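Local coordinates for protein galactitol-1-phosphate 5-dehydrogenase (Escherichia coli, PDB 4UEO) that oxidises galactitol 1-phosphate to D-tagatose 6-phosphate with NAD+, as a homodimeric, zinc-dependent member of the alcohol dehydrogenase family, at residues V28-A33 against I121-K126; L87-C92 against C103-F108; G140-P145 against K341-P346; L256-T261 against L281-S286. All coordinates share one frame; numbering follows the deposited sequence.

Contact 1 (V28-A33 against I121-K126)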
loop_
_atom_site.group_PDB
_atom_site.type_symbol
_atom_site.label_atom_id
_atom_site.label_comp_id
_atom_site.label_asym_id
_atom_site.label_seq_id
_atom_site.Cartn_x
_atom_site.Cartn_y
_atom_site.Cartn_z
ATOM N N VAL A 28 24.327 7.443 -27.939
ATOM C CA VAL A 28 23.701 7.580 -29.245
ATOM C C VAL A 28 23.241 9.023 -29.428
ATOM O O VAL A 28 23.045 9.742 -28.455
ATOM C CB VAL A 28 22.524 6.606 -29.423
ATOM C CG1 VAL A 28 23.028 5.170 -29.311
ATOM C CG2 VAL A 28 21.422 6.860 -28.381
ATOM N N ARG A 29 23.121 9.462 -30.675
ATOM C CA ARG A 29 22.619 10.806 -30.933
ATOM C C ARG A 29 21.239 10.674 -31.549
ATOM O O ARG A 29 21.046 9.937 -32.510
ATOM C CB ARG A 29 23.540 11.613 -31.852
ATOM C CG ARG A 29 22.979 13.015 -32.114
ATOM C CD ARG A 29 23.952 13.947 -32.827
ATOM N NE ARG A 29 24.392 13.386 -34.089
ATOM C CZ ARG A 29 25.600 13.561 -34.601
ATOM N NH1 ARG A 29 26.494 14.301 -33.958
ATOM N NH2 ARG A 29 25.903 13.013 -35.764
ATOM N N VAL A 30 20.274 11.366 -30.964
ATOM C CA VAL A 30 18.904 11.240 -31.436
ATOM C C VAL A 30 18.459 12.506 -32.173
ATOM O O VAL A 30 18.627 13.627 -31.679
ATOM C CB VAL A 30 17.959 10.934 -30.274
ATOM C CG1 VAL A 30 16.518 10.877 -30.750
ATOM C CG2 VAL A 30 18.364 9.607 -29.594
ATOM N N LYS A 31 17.938 12.300 -33.378
ATOM C CA LYS A 31 17.285 13.345 -34.161
ATOM C C LYS A 31 15.824 13.463 -33.692
ATOM O O LYS A 31 15.018 12.572 -33.929
ATOM C CB LYS A 31 17.393 13.005 -35.653
ATOM C CG LYS A 31 16.758 13.961 -36.654
ATOM C CD LYS A 31 17.044 13.433 -38.068
ATOM C CE LYS A 31 16.404 14.265 -39.164
ATOM N NZ LYS A 31 16.694 13.695 -40.521
ATOM N N ILE A 32 15.507 14.560 -33.011
ATOM C CA ILE A 32 14.281 14.669 -32.237
ATOM C C ILE A 32 13.072 15.083 -33.072
ATOM O O ILE A 32 13.103 16.107 -33.767
ATOM C CB ILE A 32 14.499 15.652 -31.070
ATOM C CG1 ILE A 32 15.437 15.021 -30.031
ATOM C CG2 ILE A 32 13.181 16.031 -30.423
ATOM C CD1 ILE A 32 15.842 15.959 -28.924
ATOM N N ALA A 33 12.012 14.272 -33.020
ATOM C CA ALA A 33 10.848 14.478 -33.886
ATOM C C ALA A 33 9.651 15.017 -33.132
ATOM O O ALA A 33 8.789 15.634 -33.722
ATOM C CB ALA A 33 10.457 13.178 -34.594
ATOM N N ILE A 121 19.965 15.426 -29.658
ATOM C CA ILE A 121 20.412 15.205 -28.302
ATOM C C ILE A 121 21.305 13.969 -28.275
ATOM O O ILE A 121 21.103 13.035 -29.053
ATOM C CB ILE A 121 19.215 15.034 -27.322
ATOM C CG1 ILE A 121 19.701 15.083 -25.868
ATOM C CG2 ILE A 121 18.423 13.755 -27.638
ATOM C CD1 ILE A 121 18.605 14.910 -24.845
ATOM N N VAL A 122 22.307 13.975 -27.404
ATOM C CA VAL A 122 23.129 12.790 -27.220
ATOM C C VAL A 122 22.861 12.197 -25.849
ATOM O O VAL A 122 22.962 12.887 -24.837
ATOM C CB VAL A 122 24.616 13.081 -27.363
ATOM C CG1 VAL A 122 25.434 11.900 -26.834
ATOM C CG2 VAL A 122 24.958 13.361 -28.807
ATOM N N VAL A 123 22.501 10.917 -25.824
ATOM C CA VAL A 123 22.177 10.226 -24.580
ATOM C C VAL A 123 22.810 8.841 -24.575
ATOM O O VAL A 123 23.320 8.385 -25.600
ATOM C CB VAL A 123 20.641 10.059 -24.384
ATOM C CG1 VAL A 123 19.920 11.420 -24.367
ATOM C CG2 VAL A 123 20.078 9.176 -25.468
ATOM N N LYS A 124 22.761 8.168 -23.427
ATOM C CA LYS A 124 23.255 6.803 -23.335
ATOM C C LYS A 124 22.311 5.872 -24.077
ATOM O O LYS A 124 21.111 6.125 -24.156
ATOM C CB LYS A 124 23.384 6.360 -21.875
ATOM C CG LYS A 124 24.127 7.338 -20.993
ATOM C CD LYS A 124 25.576 7.358 -21.349
ATOM C CE LYS A 124 26.340 8.408 -20.560
ATOM N NZ LYS A 124 27.699 8.591 -21.141
ATOM N N ARG A 125 22.863 4.799 -24.633
ATOM C CA ARG A 125 22.051 3.750 -25.243
ATOM C C ARG A 125 20.908 3.331 -24.329
ATOM O O ARG A 125 19.762 3.093 -24.772
ATOM C CB ARG A 125 22.923 2.543 -25.574
ATOM C CG ARG A 125 22.145 1.258 -25.815
ATOM C CD ARG A 125 21.340 1.371 -27.084
ATOM N NE ARG A 125 20.538 0.184 -27.371
ATOM C CZ ARG A 125 19.285 0.009 -26.968
ATOM N NH1 ARG A 125 18.684 0.933 -26.231
ATOM N NH2 ARG A 125 18.640 -1.100 -27.291
ATOM N N LYS A 126 21.220 3.250 -23.038
ATOM C CA LYS A 126 20.229 2.828 -22.052
ATOM C C LYS A 126 19.072 3.825 -21.920
ATOM O O LYS A 126 18.049 3.517 -21.314
ATOM C CB LYS A 126 20.899 2.627 -20.699
ATOM C CG LYS A 126 20.596 1.292 -20.079
ATOM C CD LYS A 126 21.199 0.137 -20.859
ATOM C CE LYS A 126 21.462 -1.041 -19.928
ATOM N NZ LYS A 126 21.731 -2.296 -20.677
#
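Val28 and Val123 face each other as a hydrogen-bonded antiparallel pair: Val28 N gives its hydrogen to Val123 O at 2.7 Å, and Val123 N returns one to Val28 O at 2.9 Å. Two residues on, Val30 N reaches Ile121 O at 2.7 Å in a nearly straight bond (170° at the hydrogen), while Ile121 N to Val30 O is longer, 3.0 Å, and more bent. Between these two hydrogen-bonded pairs Arg29 and Val122 form the non-hydrogen-bonded pair, flanked by CA-H...O contacts from Val122 to Val28 O and from Arg29 to Ile121 O. On their face, Val122 CG2 lies against Arg29 CB at 3.8 Å; the arginine stem serves as hydrocarbon here, and its guanidinium leads off to a salt bridge with Asp66. On the other face the two segments offer only aliphatic groups, as suits a buried sheet surface. Ile121 CG2, held between the backbone N and the carbonyl carbon because CG1 is anti to N (chi1 -169°), packs on Ile32 CD1 at 3.6 Å and on Val30 CB at 3.9 Å. Beta-branched residues fit such extended backbone well. The strands, 136° apart in direction, belong to the GroES-like domain. Strand 60-68 flanks 27-36, bringing Ile65 and Val68 against Val28 and Phe61 against Ile121, and Val128 of strand 128-130 touches Val28, Val30 and Val123.

Contact 2 (L87-C92 against C103-F108). With ZN (zinc ion), chain D.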
loop_
_atom_site.group_PDB
_atom_site.type_symbol
_atom_site.label_atom_id
_atom_site.label_comp_id
_atom_site.label_asym_id
_atom_site.label_seq_id
_atom_site.Cartn_x
_atom_site.Cartn_y
_atom_site.Cartn_z
ATOM N N LEU A 87 18.358 7.247 -15.729
ATOM C CA LEU A 87 19.511 6.353 -15.873
ATOM C C LEU A 87 19.939 5.833 -14.498
ATOM O O LEU A 87 20.643 6.528 -13.768
ATOM C CB LEU A 87 20.699 7.063 -16.563
ATOM C CG LEU A 87 21.926 6.219 -16.967
ATOM C CD1 LEU A 87 21.729 5.415 -18.276
ATOM C CD2 LEU A 87 23.181 7.080 -17.045
ATOM N N PRO A 88 19.486 4.622 -14.129
ATOM C CA PRO A 88 19.946 3.985 -12.888
ATOM C C PRO A 88 21.374 3.491 -13.046
ATOM O O PRO A 88 21.863 3.393 -14.173
ATOM C CB PRO A 88 18.979 2.819 -12.701
ATOM C CG PRO A 88 18.516 2.495 -14.072
ATOM C CD PRO A 88 18.540 3.776 -14.873
ATOM N N CYS A 89 22.031 3.151 -11.944
ATOM C CA CYS A 89 23.440 2.804 -12.026
ATOM C C CYS A 89 23.618 1.370 -12.517
ATOM O O CYS A 89 24.673 1.026 -13.044
ATOM C CB CYS A 89 24.103 3.007 -10.676
ATOM S SG CYS A 89 23.914 1.637 -9.540
ATOM N N PHE A 90 22.563 0.567 -12.362
ATOM C CA PHE A 90 22.518 -0.860 -12.730
ATOM C C PHE A 90 23.469 -1.806 -11.967
ATOM O O PHE A 90 23.595 -2.976 -12.332
ATOM C CB PHE A 90 22.762 -1.028 -14.233
ATOM C CG PHE A 90 21.698 -0.384 -15.103
ATOM C CD1 PHE A 90 20.417 -0.904 -15.154
ATOM C CD2 PHE A 90 21.998 0.726 -15.880
ATOM C CE1 PHE A 90 19.449 -0.341 -15.947
ATOM C CE2 PHE A 90 21.035 1.309 -16.681
ATOM C CZ PHE A 90 19.751 0.771 -16.716
ATOM N N THR A 91 24.119 -1.343 -10.904
ATOM C CA THR A 91 25.038 -2.237 -10.189
ATOM C C THR A 91 24.785 -2.348 -8.686
ATOM O O THR A 91 25.237 -3.314 -8.042
ATOM C CB THR A 91 26.518 -1.810 -10.385
ATOM O OG1 THR A 91 26.676 -0.426 -10.047
ATOM C CG2 THR A 91 26.949 -2.021 -11.826
ATOM N N CYS A 92 24.072 -1.377 -8.123
ATOM C CA CYS A 92 23.789 -1.403 -6.693
ATOM C C CYS A 92 22.783 -2.523 -6.382
ATOM O O CYS A 92 22.111 -3.011 -7.295
ATOM C CB CYS A 92 23.249 -0.049 -6.239
ATOM S SG CYS A 92 21.593 0.280 -6.856
ATOM N N CYS A 103 17.165 3.174 -7.106
ATOM C CA CYS A 103 18.602 3.381 -7.238
ATOM C C CYS A 103 18.925 4.721 -6.594
ATOM O O CYS A 103 18.189 5.674 -6.793
ATOM C CB CYS A 103 19.035 3.354 -8.704
ATOM S SG CYS A 103 20.818 3.576 -8.943
ATOM N N ALA A 104 19.995 4.794 -5.807
ATOM C CA ALA A 104 20.327 6.027 -5.089
ATOM C C ALA A 104 21.213 6.961 -5.923
ATOM O O ALA A 104 21.310 8.157 -5.640
ATOM C CB ALA A 104 21.009 5.702 -3.757
ATOM N N LYS A 105 21.854 6.413 -6.950
ATOM C CA LYS A 105 22.755 7.194 -7.796
ATOM C C LYS A 105 22.247 7.232 -9.229
ATOM O O LYS A 105 22.916 6.763 -10.155
ATOM C CB LYS A 105 24.165 6.622 -7.768
ATOM C CG LYS A 105 24.833 6.653 -6.395
ATOM C CD LYS A 105 25.772 5.465 -6.249
ATOM C CE LYS A 105 25.139 4.211 -6.857
ATOM N NZ LYS A 105 26.099 3.083 -6.980
ATOM N N TYR A 106 21.050 7.792 -9.378
ATOM C CA TYR A 106 20.332 7.944 -10.638
ATOM C C TYR A 106 20.838 9.132 -11.458
ATOM O O TYR A 106 21.253 10.145 -10.899
ATOM C CB TYR A 106 18.847 8.144 -10.331
ATOM C CG TYR A 106 18.670 8.926 -9.043
ATOM C CD1 TYR A 106 18.834 10.307 -9.006
ATOM C CD2 TYR A 106 18.383 8.277 -7.854
ATOM C CE1 TYR A 106 18.697 11.016 -7.815
ATOM C CE2 TYR A 106 18.247 8.970 -6.663
ATOM C CZ TYR A 106 18.403 10.337 -6.647
ATOM O OH TYR A 106 18.263 11.019 -5.459
ATOM N N ASP A 107 20.812 9.017 -12.779
ATOM C CA ASP A 107 20.815 10.221 -13.598
ATOM C C ASP A 107 19.398 10.350 -14.158
ATOM O O ASP A 107 18.647 9.372 -14.177
ATOM C CB ASP A 107 21.865 10.164 -14.712
ATOM C CG ASP A 107 22.369 11.552 -15.112
ATOM O OD1 ASP A 107 21.706 12.548 -14.747
ATOM O OD2 ASP A 107 23.426 11.652 -15.781
ATOM N N PHE A 108 19.018 11.550 -14.580
ATOM C CA PHE A 108 17.710 11.748 -15.206
ATOM C C PHE A 108 17.798 12.846 -16.270
ATOM O O PHE A 108 18.192 13.978 -15.987
ATOM C CB PHE A 108 16.649 12.098 -14.151
ATOM C CG PHE A 108 15.237 11.916 -14.628
ATOM C CD1 PHE A 108 14.607 12.904 -15.376
ATOM C CD2 PHE A 108 14.532 10.761 -14.326
ATOM C CE1 PHE A 108 13.305 12.731 -15.822
ATOM C CE2 PHE A 108 13.231 10.585 -14.760
ATOM C CZ PHE A 108 12.614 11.573 -15.509
HETATM ZN ZN ZN D . 21.617 1.348 -8.926
HETATM O O HOH W 1 23.344 6.373 -12.751
#
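Cys89, Cys92 and Cys103 turn their sulfurs inward on one zinc ion, with SG-to-zinc distances of 2.4, 2.3 and 2.4 Å; Cys95 supplies the fourth ligand, completing the structural-type four-cysteine site of zinc-containing alcohol dehydrogenases. The thiolates arrive by different torsions. Cys103 SG stands anti to its own backbone N (chi1 -179°) and thus extends across to the other segment, whereas Cys89 and Cys92 fold theirs between backbone N and carbonyl carbon. Backbone amides steady the sulfurs: Cys89 N points at Cys103 SG across the contact (3.3 Å, 165° at the hydrogen), and Thr91 N and Cys92 N both donate to Cys89 SG. These N-H...S bonds probably offset some of the negative charge of the thiolates. The bent chain of Lys105 carries NZ to 3.7 Å from Cys89 SG, where its positive charge would act in the same sense. Beside the metal, Pro88 CB rests on Cys103 CB, an apolar touch next to the site. Farther along, Leu87 and Asp107 make one hydrogen-bonded antiparallel pair, their CB atoms 3.8 Å apart and their side chains crossing at a slant; Leu87 N to Asp107 O is short, 2.6 Å, with the donor lifted above the carbonyl plane. A water donates to both Leu87 O and Lys105 O, bridging the two backbones just past the strand pair. This two-stranded sheet, 86-87 with 107-108, leads into the zinc lobe, whose helix 93-96 begins directly after Cys92, while Phe108 at the other end meets the ring of His59 edge-to-face.

Contact 3 (G140-P145 against K341-P346)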
loop_
_atom_site.group_PDB
_atom_site.type_symbol
_atom_site.label_atom_id
_atom_site.label_comp_id
_atom_site.label_asym_id
_atom_site.label_seq_id
_atom_site.Cartn_x
_atom_site.Cartn_y
_atom_site.Cartn_z
ATOM N N GLY A 140 5.252 9.125 -30.000
ATOM C CA GLY A 140 6.337 8.661 -29.157
ATOM C C GLY A 140 6.530 9.532 -27.931
ATOM O O GLY A 140 6.953 9.047 -26.889
ATOM N N ALA A 141 6.181 10.811 -28.038
ATOM C CA ALA A 141 6.367 11.733 -26.923
ATOM C C ALA A 141 5.406 11.467 -25.779
ATOM O O ALA A 141 5.525 12.074 -24.711
ATOM C CB ALA A 141 6.224 13.175 -27.400
ATOM N N PHE A 142 4.432 10.585 -26.014
ATOM C CA PHE A 142 3.439 10.256 -24.999
ATOM C C PHE A 142 3.781 8.976 -24.253
ATOM O O PHE A 142 3.115 8.625 -23.298
ATOM C CB PHE A 142 2.049 10.123 -25.624
ATOM C CG PHE A 142 1.354 11.430 -25.792
ATOM C CD1 PHE A 142 0.610 11.965 -24.744
ATOM C CD2 PHE A 142 1.483 12.147 -26.965
ATOM C CE1 PHE A 142 -0.011 13.176 -24.866
ATOM C CE2 PHE A 142 0.858 13.364 -27.096
ATOM C CZ PHE A 142 0.101 13.882 -26.045
ATOM N N ILE A 143 4.818 8.277 -24.692
ATOM C CA ILE A 143 5.099 6.981 -24.108
ATOM C C ILE A 143 5.464 7.098 -22.642
ATOM O O ILE A 143 4.935 6.373 -21.814
ATOM C CB ILE A 143 6.194 6.260 -24.872
ATOM C CG1 ILE A 143 5.591 5.725 -26.156
ATOM C CG2 ILE A 143 6.745 5.082 -24.048
ATOM C CD1 ILE A 143 6.585 5.279 -27.136
ATOM N N GLU A 144 6.338 8.038 -22.313
ATOM C CA GLU A 144 6.747 8.199 -20.933
ATOM C C GLU A 144 5.564 8.576 -20.008
ATOM O O GLU A 144 5.418 7.984 -18.929
ATOM C CB GLU A 144 7.887 9.223 -20.843
ATOM C CG GLU A 144 8.701 9.114 -19.586
ATOM C CD GLU A 144 8.151 9.977 -18.480
ATOM O OE1 GLU A 144 7.168 10.703 -18.738
ATOM O OE2 GLU A 144 8.716 9.951 -17.365
ATOM N N PRO A 145 4.717 9.549 -20.409
ATOM C CA PRO A 145 3.571 9.776 -19.520
ATOM C C PRO A 145 2.574 8.614 -19.483
ATOM O O PRO A 145 1.929 8.464 -18.460
ATOM C CB PRO A 145 2.906 11.038 -20.089
ATOM C CG PRO A 145 3.517 11.261 -21.400
ATOM C CD PRO A 145 4.856 10.621 -21.413
ATOM N N LYS A 341 -1.433 18.982 -23.192
ATOM C CA LYS A 341 -0.007 18.827 -23.485
ATOM C C LYS A 341 0.539 19.807 -24.549
ATOM O O LYS A 341 -0.105 20.081 -25.574
ATOM C CB LYS A 341 0.258 17.383 -23.915
ATOM C CG LYS A 341 1.678 17.077 -24.227
ATOM C CD LYS A 341 2.478 16.978 -22.956
ATOM C CE LYS A 341 2.065 15.775 -22.144
ATOM N NZ LYS A 341 2.913 15.609 -20.918
ATOM N N VAL A 342 1.726 20.352 -24.280
ATOM C CA VAL A 342 2.443 21.202 -25.231
ATOM C C VAL A 342 3.573 20.415 -25.901
ATOM O O VAL A 342 4.393 19.794 -25.213
ATOM C CB VAL A 342 3.028 22.446 -24.533
ATOM C CG1 VAL A 342 3.703 23.358 -25.545
ATOM C CG2 VAL A 342 1.937 23.188 -23.771
ATOM N N LEU A 343 3.618 20.426 -27.232
ATOM C CA LEU A 343 4.611 19.627 -27.966
ATOM C C LEU A 343 5.536 20.442 -28.875
ATOM O O LEU A 343 5.083 21.361 -29.551
ATOM C CB LEU A 343 3.905 18.580 -28.828
ATOM C CG LEU A 343 3.081 17.492 -28.139
ATOM C CD1 LEU A 343 2.305 16.699 -29.187
ATOM C CD2 LEU A 343 3.967 16.574 -27.293
ATOM N N LEU A 344 6.815 20.078 -28.918
ATOM C CA LEU A 344 7.738 20.633 -29.903
ATOM C C LEU A 344 7.891 19.651 -31.062
ATOM O O LEU A 344 8.177 18.476 -30.858
ATOM C CB LEU A 344 9.095 20.935 -29.272
ATOM C CG LEU A 344 10.090 21.632 -30.196
ATOM C CD1 LEU A 344 10.574 22.898 -29.522
ATOM C CD2 LEU A 344 11.263 20.728 -30.572
ATOM N N ILE A 345 7.646 20.124 -32.275
ATOM C CA ILE A 345 7.903 19.337 -33.477
ATOM C C ILE A 345 8.891 20.115 -34.357
ATOM O O ILE A 345 8.726 21.318 -34.549
ATOM C CB ILE A 345 6.607 19.045 -34.270
ATOM C CG1 ILE A 345 5.392 18.928 -33.334
ATOM C CG2 ILE A 345 6.774 17.788 -35.122
ATOM C CD1 ILE A 345 5.359 17.638 -32.512
ATOM N N PRO A 346 9.925 19.445 -34.887
ATOM C CA PRO A 346 10.922 20.158 -35.700
ATOM C C PRO A 346 10.365 20.646 -37.034
ATOM O O PRO A 346 10.643 21.785 -37.431
ATOM C CB PRO A 346 12.007 19.098 -35.921
ATOM C CG PRO A 346 11.274 17.814 -35.847
ATOM C CD PRO A 346 10.262 18.020 -34.757
#
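The backbones of 140-145, a 3-10 turn running into the helix that follows, and of strand 341-344 stay well apart, Ala141 CA and Leu343 CA being 8.2 Å from each other, so side chains alone bridge them. Phe142 does most of this. Its CG lies anti to the carbonyl carbon (chi1 -83°), sending the ring towards the strand, where CZ meets Lys341 CG at 4.0 Å and CE2 meets Leu343 CD1 at 4.2 Å, both approaching obliquely. The lysine slides past the ring in the opposite direction, while Leu343 crosses it at about a right angle. The leucine's second methyl, CD2, sits 4.1 Å from Ala141 CB, where the small alanine leaves room for the leucine branch. Lys341 CB also meets Phe142 CZ, and bends at chi2 and chi3 turn the rest of the chain toward Pro145, NZ lying 4.4 Å from Pro145 CG. The buried ammonium is satisfied by a salt bridge to Glu60 and a hydrogen bond to Leu37 O. The interface is therefore apolar with one charged group threaded through it: the aliphatic stem of Lys341 packs, and its amine is paired with Glu60. Glu144, by similarity a ligand of the catalytic zinc, has OE1 6.9 Å from Lys341 NZ, too far for a bond.

Contact 4 (L256-T261 against L281-S286)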
loop_
_atom_site.group_PDB
_atom_site.type_symbol
_atom_site.label_atom_id
_atom_site.label_comp_id
_atom_site.label_asym_id
_atom_site.label_seq_id
_atom_site.Cartn_x
_atom_site.Cartn_y
_atom_site.Cartn_z
ATOM N N LEU A 256 -5.289 1.200 -3.513
ATOM C CA LEU A 256 -5.126 2.633 -3.686
ATOM C C LEU A 256 -3.704 2.920 -4.152
ATOM O O LEU A 256 -2.754 2.717 -3.393
ATOM C CB LEU A 256 -5.361 3.373 -2.384
ATOM C CG LEU A 256 -6.755 3.867 -2.025
ATOM C CD1 LEU A 256 -7.681 2.687 -1.743
ATOM C CD2 LEU A 256 -6.652 4.813 -0.831
ATOM N N ALA A 257 -3.558 3.410 -5.376
ATOM C CA ALA A 257 -2.236 3.636 -5.934
ATOM C C ALA A 257 -1.886 5.112 -5.853
ATOM O O ALA A 257 -2.580 5.955 -6.415
ATOM C CB ALA A 257 -2.168 3.133 -7.373
ATOM N N LEU A 258 -0.809 5.432 -5.138
ATOM C CA LEU A 258 -0.454 6.823 -4.940
ATOM C C LEU A 258 0.521 7.227 -6.047
ATOM O O LEU A 258 1.661 6.774 -6.087
ATOM C CB LEU A 258 0.138 7.037 -3.545
ATOM C CG LEU A 258 -0.790 6.645 -2.372
ATOM C CD1 LEU A 258 -0.144 6.986 -1.063
ATOM C CD2 LEU A 258 -2.163 7.325 -2.461
ATOM N N VAL A 259 0.056 8.055 -6.968
ATOM C CA VAL A 259 0.886 8.446 -8.099
ATOM C C VAL A 259 1.319 9.903 -7.977
ATOM O O VAL A 259 2.472 10.258 -8.249
ATOM C CB VAL A 259 0.132 8.236 -9.430
ATOM C CG1 VAL A 259 1.033 8.575 -10.602
ATOM C CG2 VAL A 259 -0.418 6.792 -9.519
ATOM N N GLY A 260 0.380 10.751 -7.584
ATOM C CA GLY A 260 0.678 12.150 -7.368
ATOM C C GLY A 260 1.534 12.420 -6.147
ATOM O O GLY A 260 1.233 11.975 -5.039
ATOM N N THR A 261 2.613 13.169 -6.360
ATOM C CA THR A 261 3.459 13.660 -5.282
ATOM C C THR A 261 2.800 14.832 -4.559
ATOM O O THR A 261 2.204 15.704 -5.192
ATOM C CB THR A 261 4.837 14.112 -5.839
ATOM O OG1 THR A 261 5.709 12.983 -5.932
ATOM C CG2 THR A 261 5.477 15.161 -4.958
ATOM N N LEU A 281 -7.624 -1.647 3.353
ATOM C CA LEU A 281 -7.134 -1.144 2.088
ATOM C C LEU A 281 -5.711 -1.596 1.887
ATOM O O LEU A 281 -4.999 -1.914 2.850
ATOM C CB LEU A 281 -7.216 0.371 2.043
ATOM C CG LEU A 281 -8.597 0.974 2.268
ATOM C CD1 LEU A 281 -8.527 2.490 2.094
ATOM C CD2 LEU A 281 -9.613 0.359 1.306
ATOM N N THR A 282 -5.297 -1.649 0.629
ATOM C CA THR A 282 -3.884 -1.776 0.315
ATOM C C THR A 282 -3.433 -0.505 -0.385
ATOM O O THR A 282 -3.935 -0.171 -1.474
ATOM C CB THR A 282 -3.603 -2.980 -0.569
ATOM O OG1 THR A 282 -3.857 -4.177 0.176
ATOM C CG2 THR A 282 -2.143 -2.972 -0.979
ATOM N N VAL A 283 -2.516 0.216 0.256
ATOM C CA VAL A 283 -1.983 1.453 -0.295
ATOM C C VAL A 283 -0.614 1.230 -0.915
ATOM O O VAL A 283 0.340 0.752 -0.274
ATOM C CB VAL A 283 -1.917 2.552 0.771
ATOM C CG1 VAL A 283 -1.498 3.864 0.154
ATOM C CG2 VAL A 283 -3.310 2.696 1.424
ATOM N N ILE A 284 -0.541 1.576 -2.189
ATOM C CA ILE A 284 0.616 1.299 -3.007
ATOM C C ILE A 284 1.297 2.607 -3.401
ATOM O O ILE A 284 0.697 3.444 -4.070
ATOM C CB ILE A 284 0.200 0.513 -4.257
ATOM C CG1 ILE A 284 -0.594 -0.723 -3.846
ATOM C CG2 ILE A 284 1.403 0.140 -5.097
ATOM C CD1 ILE A 284 -1.012 -1.584 -4.989
ATOM N N GLY A 285 2.528 2.796 -2.952
ATOM C CA GLY A 285 3.315 3.940 -3.388
ATOM C C GLY A 285 3.819 3.647 -4.788
ATOM O O GLY A 285 4.317 2.560 -5.054
ATOM N N SER A 286 3.662 4.598 -5.698
ATOM C CA SER A 286 4.162 4.418 -7.061
ATOM C C SER A 286 5.267 5.434 -7.326
ATOM O O SER A 286 5.151 6.597 -6.952
ATOM C CB SER A 286 3.022 4.572 -8.076
ATOM O OG SER A 286 3.370 4.007 -9.324
HETATM O O HOH W 2 4.739 8.488 -8.940
#
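Leu258 sets its CG anti to the carbonyl carbon (chi1 -59°), and Val283 sets CG1 anti to its backbone N; together these torsions bring Leu258 CD1 to 3.6 Å from Val283 CG1. The two strands are the last pair of the parallel Rossmann-type sheet of the nucleotide-binding domain, joined in chain order through helix 270-278. Leu256, on the same face, puts CD1 against Leu281 CD1 at 3.9 Å. Branched aliphatic groups suit this buried face: Ala246 and Val247 of helix 240-249 touch Leu256, while Leu258 and Val283 pack on Leu277 and Val283 of the second subunit. The other face bears Ala257 and Ile284, and there Leu155 of helix 143-155 packs on Ile284. The backbones pair in parallel register. Ile284 is gripped from both its polar groups: its N gives to Leu256 O at 2.8 Å, and its O takes the hydrogen of Leu258 N at 2.7 Å, almost straight at 178°. Leu256 N also bonds to Thr282 O. Gly285, opposite Leu258, brings no side chain to that face. Strand 282-285 is outermost within the subunit, yet Val283 pairs antiparallel with a strand of the second subunit, extending the sheet across the dimer interface. At the C-terminal end the pairing weakens: Ser286 N meets Leu258 O at 3.0 Å with a bent 142° angle. Beyond it a water takes over, donating hydrogens to Val259 O at 3.0 Å and to Ser286 O at 2.8 Å.

In the fold
Contacts 1, 2 and 3 belong to the catalytic domain, whereas contact 4 lies in the nucleotide-binding domain, its centre about 33 Å from that of contact 1. Contact 2 is nested within the chain loop closed by contact 1, and they touch where Lys126 CG meets Phe90 CE2 at 3.4 Å. Contacts 1 and 3 share a sheet, strands 27-36 and 341-344 being neighbours in it. Contact 4 falls within the long loop closed by contact 3. The zinc taken, by similarity, as catalytic lies in the cleft between the domains, as in other alcohol dehydrogenases: the side chain of Pro145 in contact 3 is about 7 Å from it and that of Val259 in contact 4 about 10 Å, while contact 2 holds the other zinc.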